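Local coordinates for HD domain-containing protein (Aquifex aeolicus, PDB 2HEK), which is of unknown function but probably acts as a metal-dependent HD-domain phosphohydrolase, perhaps on dGTP, and binds GDP away from its active site, at residues M1-F5 and R14-L20; L22-F28 and L82-L86; K72-L76 and R133-I137. All coordinates share one frame; numbering follows the deposited sequence.

Contact 1 (M1-F5 and R14-L20). With GDP (guanosine-5'-diphosphate), chain H.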
loop_
_atom_site.group_PDB
_atom_site.type_symbol
_atom_site.label_atom_id
_atom_site.label_comp_id
_atom_site.label_asym_id
_atom_site.label_seq_id
_atom_site.Cartn_x
_atom_site.Cartn_y
_atom_site.Cartn_z
ATOM N N MET A 1 -1.898 -24.155 -21.504
ATOM C CA MET A 1 -3.076 -24.766 -20.809
ATOM C C MET A 1 -3.620 -23.863 -19.688
ATOM O O MET A 1 -4.814 -23.571 -19.659
ATOM C CB MET A 1 -2.740 -26.162 -20.280
ATOM C CG MET A 1 -3.953 -26.978 -19.830
ATOM S SD MET A 1 -4.450 -26.707 -18.107
ATOM C CE MET A 1 -2.944 -27.138 -17.215
ATOM N N ILE A 2 -2.758 -23.466 -18.753
ATOM C CA ILE A 2 -3.022 -22.315 -17.887
ATOM C C ILE A 2 -1.782 -21.403 -17.921
ATOM O O ILE A 2 -0.683 -21.834 -17.543
ATOM C CB ILE A 2 -3.401 -22.720 -16.442
ATOM C CG1 ILE A 2 -4.806 -23.332 -16.416
ATOM C CG2 ILE A 2 -3.353 -21.518 -15.518
ATOM C CD1 ILE A 2 -5.350 -23.666 -15.029
ATOM N N LYS A 3 -1.957 -20.174 -18.419
ATOM C CA LYS A 3 -0.888 -19.165 -18.432
ATOM C C LYS A 3 -1.190 -18.059 -17.433
ATOM O O LYS A 3 -2.364 -17.757 -17.184
ATOM C CB LYS A 3 -0.669 -18.591 -19.834
ATOM C CG LYS A 3 -0.008 -19.625 -20.773
ATOM C CD LYS A 3 0.917 -19.010 -21.833
ATOM C CE LYS A 3 1.160 -19.998 -23.008
ATOM N NZ LYS A 3 1.687 -19.338 -24.264
ATOM N N GLU A 4 -0.129 -17.478 -16.867
ATOM C CA GLU A 4 -0.217 -16.394 -15.888
ATOM C C GLU A 4 0.241 -15.093 -16.532
ATOM O O GLU A 4 1.283 -15.072 -17.207
ATOM C CB GLU A 4 0.753 -16.642 -14.739
ATOM C CG GLU A 4 0.269 -17.505 -13.678
ATOM C CD GLU A 4 1.304 -17.632 -12.569
ATOM O OE1 GLU A 4 2.528 -17.429 -12.823
ATOM O OE2 GLU A 4 0.876 -17.917 -11.441
ATOM N N PHE A 5 -0.513 -14.015 -16.300
ATOM C CA PHE A 5 -0.165 -12.685 -16.822
ATOM C C PHE A 5 0.015 -11.778 -15.633
ATOM O O PHE A 5 -0.881 -11.706 -14.796
ATOM C CB PHE A 5 -1.326 -12.115 -17.616
ATOM C CG PHE A 5 -1.608 -12.836 -18.916
ATOM C CD1 PHE A 5 -1.028 -12.415 -20.099
ATOM C CD2 PHE A 5 -2.476 -13.926 -18.939
ATOM C CE1 PHE A 5 -1.313 -13.057 -21.312
ATOM C CE2 PHE A 5 -2.750 -14.608 -20.141
ATOM C CZ PHE A 5 -2.165 -14.165 -21.328
ATOM N N ARG A 14 -4.690 -15.661 -14.018
ATOM C CA ARG A 14 -4.516 -16.995 -14.548
ATOM C C ARG A 14 -5.616 -17.207 -15.560
ATOM O O ARG A 14 -6.782 -16.977 -15.256
ATOM C CB ARG A 14 -4.638 -18.025 -13.419
ATOM C CG ARG A 14 -3.413 -18.081 -12.518
ATOM C CD ARG A 14 -3.576 -19.101 -11.385
ATOM N NE ARG A 14 -3.860 -20.463 -11.879
ATOM C CZ ARG A 14 -2.973 -21.456 -11.909
ATOM N NH1 ARG A 14 -1.734 -21.258 -11.485
ATOM N NH2 ARG A 14 -3.326 -22.659 -12.351
ATOM N N VAL A 15 -5.246 -17.621 -16.761
ATOM C CA VAL A 15 -6.188 -17.871 -17.834
ATOM C C VAL A 15 -6.051 -19.316 -18.375
ATOM O O VAL A 15 -4.937 -19.769 -18.649
ATOM C CB VAL A 15 -5.942 -16.883 -19.005
ATOM C CG1 VAL A 15 -6.999 -17.058 -20.099
ATOM C CG2 VAL A 15 -5.973 -15.406 -18.491
ATOM N N GLY A 16 -7.185 -20.003 -18.556
ATOM C CA GLY A 16 -7.237 -21.353 -19.124
ATOM C C GLY A 16 -7.161 -21.376 -20.639
ATOM O O GLY A 16 -7.007 -20.341 -21.279
ATOM N N GLU A 17 -7.285 -22.555 -21.236
ATOM C CA GLU A 17 -7.002 -22.665 -22.661
ATOM C C GLU A 17 -8.012 -21.943 -23.544
ATOM O O GLU A 17 -7.644 -21.390 -24.580
ATOM C CB GLU A 17 -6.900 -24.133 -23.088
ATOM C CG GLU A 17 -6.876 -24.351 -24.611
ATOM C CD GLU A 17 -5.548 -23.990 -25.310
ATOM O OE1 GLU A 17 -5.158 -22.784 -25.352
ATOM O OE2 GLU A 17 -4.917 -24.925 -25.862
ATOM N N ALA A 18 -9.292 -21.971 -23.175
ATOM C CA ALA A 18 -10.274 -21.301 -24.034
ATOM C C ALA A 18 -9.994 -19.794 -24.076
ATOM O O ALA A 18 -9.985 -19.171 -25.147
ATOM C CB ALA A 18 -11.723 -21.603 -23.583
ATOM N N GLY A 19 -9.706 -19.217 -22.907
ATOM C CA GLY A 19 -9.387 -17.794 -22.836
ATOM C C GLY A 19 -8.144 -17.420 -23.612
ATOM O O GLY A 19 -8.140 -16.398 -24.312
ATOM N N LEU A 20 -7.084 -18.233 -23.503
ATOM C CA LEU A 20 -5.846 -17.972 -24.262
ATOM C C LEU A 20 -6.055 -17.944 -25.768
ATOM O O LEU A 20 -5.492 -17.090 -26.470
ATOM C CB LEU A 20 -4.789 -19.028 -23.940
ATOM C CG LEU A 20 -3.379 -18.758 -24.465
ATOM C CD1 LEU A 20 -2.737 -17.601 -23.716
ATOM C CD2 LEU A 20 -2.517 -20.006 -24.360
HETATM P PB GDP H . 6.427 -19.005 -23.443
HETATM O O1B GDP H . 7.536 -18.520 -22.526
HETATM O O2B GDP H . 6.717 -20.438 -23.850
HETATM O O3B GDP H . 5.103 -18.974 -22.698
HETATM O O3A GDP H . 6.360 -18.072 -24.775
HETATM P PA GDP H . 5.283 -16.872 -24.967
HETATM O O1A GDP H . 3.860 -17.389 -24.876
HETATM O O2A GDP H . 5.475 -16.121 -26.265
HETATM O "O5'" GDP H . 5.627 -15.911 -23.718
HETATM C "C5'" GDP H . 4.884 -14.730 -23.446
HETATM C "C4'" GDP H . 4.480 -14.757 -21.981
HETATM O "O4'" GDP H . 4.039 -13.446 -21.641
HETATM C "C3'" GDP H . 3.319 -15.716 -21.706
HETATM O "O3'" GDP H . 3.719 -16.842 -20.910
HETATM C "C2'" GDP H . 2.271 -14.877 -20.991
HETATM O "O2'" GDP H . 2.311 -15.136 -19.587
HETATM C "C1'" GDP H . 2.667 -13.424 -21.241
HETATM N N9 GDP H . 1.831 -12.747 -22.285
HETATM C C8 GDP H . 1.580 -11.420 -22.331
HETATM N N7 GDP H . 0.786 -11.075 -23.381
HETATM C C5 GDP H . 0.503 -12.212 -24.044
HETATM C C6 GDP H . -0.284 -12.588 -25.243
HETATM O O6 GDP H . -0.879 -11.735 -25.912
HETATM N N1 GDP H . -0.327 -13.880 -25.597
HETATM C C2 GDP H . 0.317 -14.854 -24.916
HETATM N N2 GDP H . 0.228 -16.139 -25.339
HETATM N N3 GDP H . 1.061 -14.590 -23.810
HETATM C C4 GDP H . 1.193 -13.314 -23.328
#
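Lys3 and Val15 pair across an N-terminal antiparallel beta hairpin, strands 2-7 and 11-16, whose second strand runs straight into helix 17-23. The hairpin lies near the chain surface. The pair is of the hydrogen-bonded kind. Lys3 N donates to Val15 O at 3.0 Å, and Val15 N returns a straighter bond to Lys3 O at 2.9 Å. The flanking pair, Glu4 with Arg14, is non-hydrogen-bonded.

The side chains of Lys3 and Val15 leave the sheet on the face that carries GDP. Lys3 CG stands anti to its carbonyl carbon (chi1 -71°), and a bend at chi2 carries the chain past Leu20, where Lys3 CE lies 3.9 Å from Leu20 CD2. Its ammonium then reaches the alpha phosphate, Lys3 NZ giving a hydrogen bond to GDP O1A at 3.0 Å. Phe5 closes the apolar end: Val15 CG2 lies 3.7 Å from Phe5 CE2, Leu20 CD1 comes to the ring edge, and the ribose O2' sits over one ring face. The guanine meets the ring too, GDP N7 in plane at its edge and GDP C4 3.2 Å from Phe5 CE1. Leu56 of helix 51-69 and Pro45 of a third subunit also pack on Phe5.

On the other face, Ile2 CG2 lies over the Arg14 guanidinium, 3.4 Å from Arg14 NH2 and offset toward the rim. Glu4 and Arg14 touch through their CG methylenes, but carboxylate and guanidinium planes stand 88° apart, with Glu4 OE2 4.2 Å from Arg14 NH1. The firmer charge partner of Glu4 is Arg184 of a second subunit, a salt bridge. Gly16 is the N-cap of helix 17-23, and hairpin and helix form one wall of a guanine-nucleotide pocket completed by Asp24, Gln29, Arg32 and Phe52.

Contact 2 (L22-F28 and L82-L86). With GDP (guanosine-5'-diphosphate), chain H.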
loop_
_atom_site.group_PDB
_atom_site.type_symbol
_atom_site.label_atom_id
_atom_site.label_comp_id
_atom_site.label_asym_id
_atom_site.label_seq_id
_atom_site.Cartn_x
_atom_site.Cartn_y
_atom_site.Cartn_z
ATOM N N LEU A 22 -8.741 -17.190 -27.315
ATOM C CA LEU A 22 -9.422 -15.913 -27.578
ATOM C C LEU A 22 -8.477 -14.726 -27.463
ATOM O O LEU A 22 -8.483 -13.823 -28.304
ATOM C CB LEU A 22 -10.625 -15.769 -26.636
ATOM C CG LEU A 22 -11.776 -16.764 -26.874
ATOM C CD1 LEU A 22 -12.664 -16.845 -25.626
ATOM C CD2 LEU A 22 -12.599 -16.364 -28.126
ATOM N N ILE A 23 -7.661 -14.714 -26.410
ATOM C CA ILE A 23 -6.682 -13.628 -26.238
ATOM C C ILE A 23 -5.728 -13.491 -27.434
ATOM O O ILE A 23 -5.415 -12.379 -27.884
ATOM C CB ILE A 23 -5.905 -13.825 -24.939
ATOM C CG1 ILE A 23 -6.847 -13.533 -23.786
ATOM C CG2 ILE A 23 -4.679 -12.920 -24.885
ATOM C CD1 ILE A 23 -6.369 -14.112 -22.493
ATOM N N ASP A 24 -5.295 -14.627 -27.964
ATOM C CA ASP A 24 -4.380 -14.631 -29.096
ATOM C C ASP A 24 -5.004 -14.229 -30.444
ATOM O O ASP A 24 -4.287 -13.985 -31.409
ATOM C CB ASP A 24 -3.648 -15.981 -29.162
ATOM C CG ASP A 24 -2.709 -16.187 -27.962
ATOM O OD1 ASP A 24 -2.094 -15.197 -27.509
ATOM O OD2 ASP A 24 -2.605 -17.326 -27.448
ATOM N N SER A 25 -6.319 -14.115 -30.522
ATOM C CA SER A 25 -6.947 -13.735 -31.829
ATOM C C SER A 25 -6.746 -12.272 -32.136
ATOM O O SER A 25 -6.561 -11.453 -31.218
ATOM C CB SER A 25 -8.433 -14.069 -31.823
ATOM O OG SER A 25 -9.123 -13.199 -30.944
ATOM N N PHE A 26 -6.764 -11.921 -33.422
ATOM C CA PHE A 26 -6.590 -10.545 -33.852
ATOM C C PHE A 26 -7.621 -9.550 -33.270
ATOM O O PHE A 26 -7.246 -8.454 -32.889
ATOM C CB PHE A 26 -6.551 -10.459 -35.391
ATOM C CG PHE A 26 -6.619 -9.056 -35.934
ATOM C CD1 PHE A 26 -5.454 -8.382 -36.312
ATOM C CD2 PHE A 26 -7.842 -8.415 -36.097
ATOM C CE1 PHE A 26 -5.514 -7.072 -36.829
ATOM C CE2 PHE A 26 -7.915 -7.102 -36.597
ATOM C CZ PHE A 26 -6.754 -6.430 -36.961
ATOM N N PRO A 27 -8.927 -9.896 -33.240
ATOM C CA PRO A 27 -9.856 -8.899 -32.644
ATOM C C PRO A 27 -9.598 -8.609 -31.145
ATOM O O PRO A 27 -9.869 -7.498 -30.677
ATOM C CB PRO A 27 -11.230 -9.545 -32.825
ATOM C CG PRO A 27 -11.031 -10.522 -34.004
ATOM C CD PRO A 27 -9.650 -11.074 -33.760
ATOM N N PHE A 28 -9.079 -9.583 -30.409
ATOM C CA PHE A 28 -8.717 -9.321 -29.017
ATOM C C PHE A 28 -7.402 -8.536 -28.939
ATOM O O PHE A 28 -7.280 -7.581 -28.156
ATOM C CB PHE A 28 -8.679 -10.599 -28.165
ATOM C CG PHE A 28 -8.650 -10.332 -26.683
ATOM C CD1 PHE A 28 -9.838 -10.310 -25.942
ATOM C CD2 PHE A 28 -7.451 -10.107 -26.020
ATOM C CE1 PHE A 28 -9.827 -10.031 -24.574
ATOM C CE2 PHE A 28 -7.425 -9.867 -24.625
ATOM C CZ PHE A 28 -8.611 -9.828 -23.910
ATOM N N LEU A 82 -14.554 -11.609 -20.409
ATOM C CA LEU A 82 -13.390 -11.436 -21.291
ATOM C C LEU A 82 -13.665 -10.698 -22.625
ATOM O O LEU A 82 -12.858 -9.844 -23.058
ATOM C CB LEU A 82 -12.752 -12.810 -21.547
ATOM C CG LEU A 82 -11.392 -12.818 -22.269
ATOM C CD1 LEU A 82 -10.257 -12.226 -21.363
ATOM C CD2 LEU A 82 -11.024 -14.256 -22.755
ATOM N N LEU A 83 -14.818 -10.978 -23.264
ATOM C CA LEU A 83 -15.066 -10.450 -24.609
ATOM C C LEU A 83 -15.918 -9.191 -24.604
ATOM O O LEU A 83 -16.276 -8.667 -25.655
ATOM C CB LEU A 83 -15.722 -11.544 -25.473
ATOM C CG LEU A 83 -14.913 -12.854 -25.522
ATOM C CD1 LEU A 83 -15.653 -13.892 -26.335
ATOM C CD2 LEU A 83 -13.512 -12.634 -26.118
ATOM N N HIS A 84 -16.228 -8.704 -23.401
ATOM C CA HIS A 84 -17.142 -7.582 -23.222
ATOM C C HIS A 84 -16.782 -6.336 -24.007
ATOM O O HIS A 84 -17.658 -5.593 -24.390
ATOM C CB HIS A 84 -17.248 -7.209 -21.744
ATOM C CG HIS A 84 -18.367 -6.254 -21.452
ATOM N ND1 HIS A 84 -18.157 -4.914 -21.205
ATOM C CD2 HIS A 84 -19.706 -6.443 -21.378
ATOM C CE1 HIS A 84 -19.319 -4.317 -20.987
ATOM N NE2 HIS A 84 -20.274 -5.225 -21.082
ATOM N N ASP A 85 -15.489 -6.085 -24.210
ATOM C CA ASP A 85 -14.996 -4.904 -24.918
ATOM C C ASP A 85 -14.665 -5.085 -26.424
ATOM O O ASP A 85 -14.151 -4.150 -27.053
ATOM C CB ASP A 85 -13.706 -4.412 -24.219
ATOM C CG ASP A 85 -13.963 -3.454 -23.064
ATOM O OD1 ASP A 85 -15.093 -3.340 -22.554
ATOM O OD2 ASP A 85 -12.999 -2.779 -22.655
ATOM N N LEU A 86 -14.936 -6.245 -27.011
ATOM C CA LEU A 86 -14.510 -6.488 -28.405
ATOM C C LEU A 86 -15.026 -5.450 -29.395
ATOM O O LEU A 86 -14.350 -5.127 -30.381
ATOM C CB LEU A 86 -14.917 -7.873 -28.878
ATOM C CG LEU A 86 -14.202 -9.108 -28.332
ATOM C CD1 LEU A 86 -14.879 -10.348 -28.936
ATOM C CD2 LEU A 86 -12.749 -9.097 -28.736
HETATM P PB GDP H . 6.427 -19.005 -23.443
HETATM O O1B GDP H . 7.536 -18.520 -22.526
HETATM O O2B GDP H . 6.717 -20.438 -23.850
HETATM O O3B GDP H . 5.103 -18.974 -22.698
HETATM O O3A GDP H . 6.360 -18.072 -24.775
HETATM P PA GDP H . 5.283 -16.872 -24.967
HETATM O O1A GDP H . 3.860 -17.389 -24.876
HETATM O O2A GDP H . 5.475 -16.121 -26.265
HETATM O "O5'" GDP H . 5.627 -15.911 -23.718
HETATM C "C5'" GDP H . 4.884 -14.730 -23.446
HETATM C "C4'" GDP H . 4.480 -14.757 -21.981
HETATM O "O4'" GDP H . 4.039 -13.446 -21.641
HETATM C "C3'" GDP H . 3.319 -15.716 -21.706
HETATM O "O3'" GDP H . 3.719 -16.842 -20.910
HETATM C "C2'" GDP H . 2.271 -14.877 -20.991
HETATM O "O2'" GDP H . 2.311 -15.136 -19.587
HETATM C "C1'" GDP H . 2.667 -13.424 -21.241
HETATM N N9 GDP H . 1.831 -12.747 -22.285
HETATM C C8 GDP H . 1.580 -11.420 -22.331
HETATM N N7 GDP H . 0.786 -11.075 -23.381
HETATM C C5 GDP H . 0.503 -12.212 -24.044
HETATM C C6 GDP H . -0.284 -12.588 -25.243
HETATM O O6 GDP H . -0.879 -11.735 -25.912
HETATM N N1 GDP H . -0.327 -13.880 -25.597
HETATM C C2 GDP H . 0.317 -14.854 -24.916
HETATM N N2 GDP H . 0.228 -16.139 -25.339
HETATM N N3 GDP H . 1.061 -14.590 -23.810
HETATM C C4 GDP H . 1.193 -13.314 -23.328
HETATM O O HOH W 1 -11.913 -5.875 -31.437
#
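Leu22 O is gripped by two donors of one residue, Ser25 N at 3.1 Å and Ser25 OG at 2.8 Å, while the Leu22 side chain packs on Leu82 and Leu83. The hydroxyl comes in the carbonyl plane, on a lone pair of Leu22 O. Ser25 is also the N-cap of helix 26-29, so it links the C-terminal part of helix 17-23 to the next helix. The partner, 82-86, holds His84 and Asp85, consistent with the His-Asp pair that names the HD domain; Asp85 belongs to the zinc site with His54 and Asp161.

Between these pieces the contact is apolar and buried. Leu82 sends its two methyls different ways: CD2 toward Leu22 and Ile23, CD1 toward Phe28. Phe28 has its ring anti to the backbone N (chi1 -166°), which aims the far end of the ring at Leu82 and crosses that side chain at about a right angle. Leu82 CD1 lies 3.9 Å from Phe28 CZ, and Leu82 O meets the ring edge in plane, 3.4 Å from Phe28 CE1. Ile23 CG1 lies over one face of the ring, while the methyls Leu83 CD2 and Leu86 CD2 come near Phe28 CD1. Phe52 meets the same ring from helix 51-69.

Asp24 looks the other way, to the nucleotide. Its OD1 accepts from GDP N1 at 2.9 Å and, more weakly, from GDP N2. Gln29, which also bonds GDP, is held in turn by Ile23 O. Segment 22-28 thus faces the GDP pocket on one side and the metal-site turn 83-86 on the other. At its far end a single water donates to both carbonyls, Pro27 O at 2.7 Å and Leu86 O at 2.8 Å.

Contact 3 (K72-L76 and R133-I137)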
loop_
_atom_site.group_PDB
_atom_site.type_symbol
_atom_site.label_atom_id
_atom_site.label_comp_id
_atom_site.label_asym_id
_atom_site.label_seq_id
_atom_site.Cartn_x
_atom_site.Cartn_y
_atom_site.Cartn_z
ATOM N N LYS A 72 -22.774 -21.918 -11.271
ATOM C CA LYS A 72 -22.638 -23.144 -12.057
ATOM C C LYS A 72 -21.900 -22.867 -13.370
ATOM O O LYS A 72 -20.881 -23.497 -13.685
ATOM C CB LYS A 72 -24.052 -23.705 -12.324
ATOM C CG LYS A 72 -24.139 -25.110 -12.900
ATOM C CD LYS A 72 -25.591 -25.635 -12.788
ATOM C CE LYS A 72 -25.830 -26.863 -13.689
ATOM N NZ LYS A 72 -27.186 -27.506 -13.499
ATOM N N GLU A 73 -22.398 -21.897 -14.118
ATOM C CA GLU A 73 -21.885 -21.634 -15.455
ATOM C C GLU A 73 -20.713 -20.661 -15.401
ATOM O O GLU A 73 -20.712 -19.654 -16.104
ATOM C CB GLU A 73 -23.002 -21.046 -16.341
ATOM C CG GLU A 73 -24.296 -21.922 -16.458
ATOM C CD GLU A 73 -25.124 -21.467 -17.634
ATOM O OE1 GLU A 73 -24.672 -21.661 -18.789
ATOM O OE2 GLU A 73 -26.190 -20.847 -17.421
ATOM N N LYS A 74 -19.741 -20.944 -14.550
ATOM C CA LYS A 74 -18.605 -20.032 -14.332
ATOM C C LYS A 74 -17.805 -19.764 -15.612
ATOM O O LYS A 74 -17.526 -18.608 -15.953
ATOM C CB LYS A 74 -17.709 -20.579 -13.213
ATOM C CG LYS A 74 -16.400 -19.764 -12.964
ATOM C CD LYS A 74 -15.678 -20.197 -11.670
ATOM C CE LYS A 74 -15.263 -21.666 -11.686
ATOM N NZ LYS A 74 -14.258 -21.936 -10.593
ATOM N N GLU A 75 -17.440 -20.807 -16.344
ATOM C CA GLU A 75 -16.565 -20.577 -17.504
ATOM C C GLU A 75 -17.246 -19.686 -18.526
ATOM O O GLU A 75 -16.626 -18.799 -19.114
ATOM C CB GLU A 75 -16.079 -21.888 -18.134
ATOM C CG GLU A 75 -15.171 -21.668 -19.383
ATOM C CD GLU A 75 -13.804 -21.015 -19.068
ATOM O OE1 GLU A 75 -13.463 -20.769 -17.867
ATOM O OE2 GLU A 75 -13.066 -20.772 -20.041
ATOM N N LEU A 76 -18.550 -19.872 -18.700
ATOM C CA LEU A 76 -19.237 -19.138 -19.757
ATOM C C LEU A 76 -19.306 -17.654 -19.402
ATOM O O LEU A 76 -19.120 -16.802 -20.266
ATOM C CB LEU A 76 -20.655 -19.695 -19.977
ATOM C CG LEU A 76 -21.434 -18.937 -21.039
ATOM C CD1 LEU A 76 -20.844 -19.263 -22.420
ATOM C CD2 LEU A 76 -22.907 -19.290 -20.971
ATOM N N ARG A 133 -26.228 -17.137 -25.910
ATOM C CA ARG A 133 -26.432 -16.737 -24.509
ATOM C C ARG A 133 -25.268 -15.869 -24.009
ATOM O O ARG A 133 -25.499 -14.851 -23.376
ATOM C CB ARG A 133 -26.595 -17.975 -23.616
ATOM C CG ARG A 133 -27.887 -18.747 -23.942
ATOM C CD ARG A 133 -27.989 -20.034 -23.179
ATOM N NE ARG A 133 -28.223 -19.851 -21.735
ATOM C CZ ARG A 133 -27.380 -20.201 -20.762
ATOM N NH1 ARG A 133 -26.183 -20.704 -21.044
ATOM N NH2 ARG A 133 -27.734 -20.024 -19.489
ATOM N N LEU A 134 -24.029 -16.277 -24.319
ATOM C CA LEU A 134 -22.850 -15.448 -24.050
ATOM C C LEU A 134 -23.012 -14.025 -24.603
ATOM O O LEU A 134 -22.728 -13.049 -23.917
ATOM C CB LEU A 134 -21.589 -16.098 -24.632
ATOM C CG LEU A 134 -20.242 -15.377 -24.379
ATOM C CD1 LEU A 134 -19.154 -16.413 -24.477
ATOM C CD2 LEU A 134 -19.987 -14.311 -25.407
ATOM N N VAL A 135 -23.455 -13.907 -25.843
ATOM C CA VAL A 135 -23.683 -12.585 -26.450
ATOM C C VAL A 135 -24.698 -11.734 -25.663
ATOM O O VAL A 135 -24.444 -10.576 -25.360
ATOM C CB VAL A 135 -24.113 -12.704 -27.924
ATOM C CG1 VAL A 135 -24.638 -11.345 -28.431
ATOM C CG2 VAL A 135 -22.939 -13.199 -28.767
ATOM N N ARG A 136 -25.837 -12.313 -25.312
ATOM C CA ARG A 136 -26.862 -11.607 -24.528
ATOM C C ARG A 136 -26.344 -11.193 -23.159
ATOM O O ARG A 136 -26.592 -10.090 -22.713
ATOM C CB ARG A 136 -28.117 -12.495 -24.360
ATOM C CG ARG A 136 -28.957 -12.544 -25.643
ATOM C CD ARG A 136 -30.383 -13.109 -25.439
ATOM N NE ARG A 136 -30.372 -14.522 -25.074
ATOM C CZ ARG A 136 -30.313 -15.513 -25.977
ATOM N NH1 ARG A 136 -30.223 -15.245 -27.268
ATOM N NH2 ARG A 136 -30.312 -16.753 -25.591
ATOM N N ILE A 137 -25.667 -12.116 -22.493
ATOM C CA ILE A 137 -25.100 -11.902 -21.181
ATOM C C ILE A 137 -24.110 -10.725 -21.241
ATOM O O ILE A 137 -24.204 -9.772 -20.447
ATOM C CB ILE A 137 -24.449 -13.198 -20.662
ATOM C CG1 ILE A 137 -25.555 -14.193 -20.288
ATOM C CG2 ILE A 137 -23.477 -12.942 -19.414
ATOM C CD1 ILE A 137 -25.094 -15.599 -20.227
#
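Glu73 runs nearly straight beyond CG (chi2 -163°) and Arg133 turns over at chi3 (70°), which brings carboxylate and guanidinium together end-on in a two-point salt bridge. The bridge joins two helices of the HD domain: Glu73 is the N-cap residue of helix 74-82, at the centre of an inverse gamma turn, and Arg133 lies within helix 128-139.

The pairing is one to one. Arg133 NH1 bonds Glu73 OE1 at 2.9 Å, Arg133 NH2 bonds Glu73 OE2 at 2.7 Å, and both bonds are nearly straight. Each oxygen uses its syn lone pair, the side facing the other oxygen, and both lie close to the guanidinium plane. The two flat groups are thus almost coplanar, 6° apart, and the two hydrogen bonds together fix the rotation of both. NH1 has a second partner in Asp130, one turn earlier on its own helix. Glu146 of helix 145-155 lies close to Glu73 OE2, a like charge that Arg133 probably helps to offset. With an alanine at Glu73, the guanidinium is likely to lose its two-point mate and turn more freely, with a gap left beside Leu150.

Leu76, three residues on, packs beside the bridge. Its CD2 lies 3.6 Å from Arg133 NH1, so an apolar methyl shields part of the charged group. Its CD1 touches both CB and CD1 of Leu134, each at 3.9 Å from Leu76 CD1, with the two leucine side chains crossing at a slant. Tyr126 touches Leu76 as well, and Leu150 and Ile154 of helix 145-155 pack on Ile137. Farther along, Leu76 CD2 meets Ile137 CD1 at 4.4 Å, methyl to methyl.

Contacts 1 and 2 follow one another along the chain and share helix 17-23; both reach the same GDP, contact 1 at phosphate, ribose and base, contact 2 through the N1/N2 side of the guanine. Val15 CG1 touches Ile23 CD1 where they join. Contact 1 is the more exposed, held by strand bonds, with Lys3 turned to GDP and Glu4 to Arg184 of a second subunit. Contact 2 is wholly buried, leucines and a phenylalanine backing the metal-site turn. Contact 3 lies off the ligand sites, a salt bridge next to apolar packing. Helix 74-82 links the last two, its start serving contact 3 and its end contact 2, while Ala18 brushes Glu75.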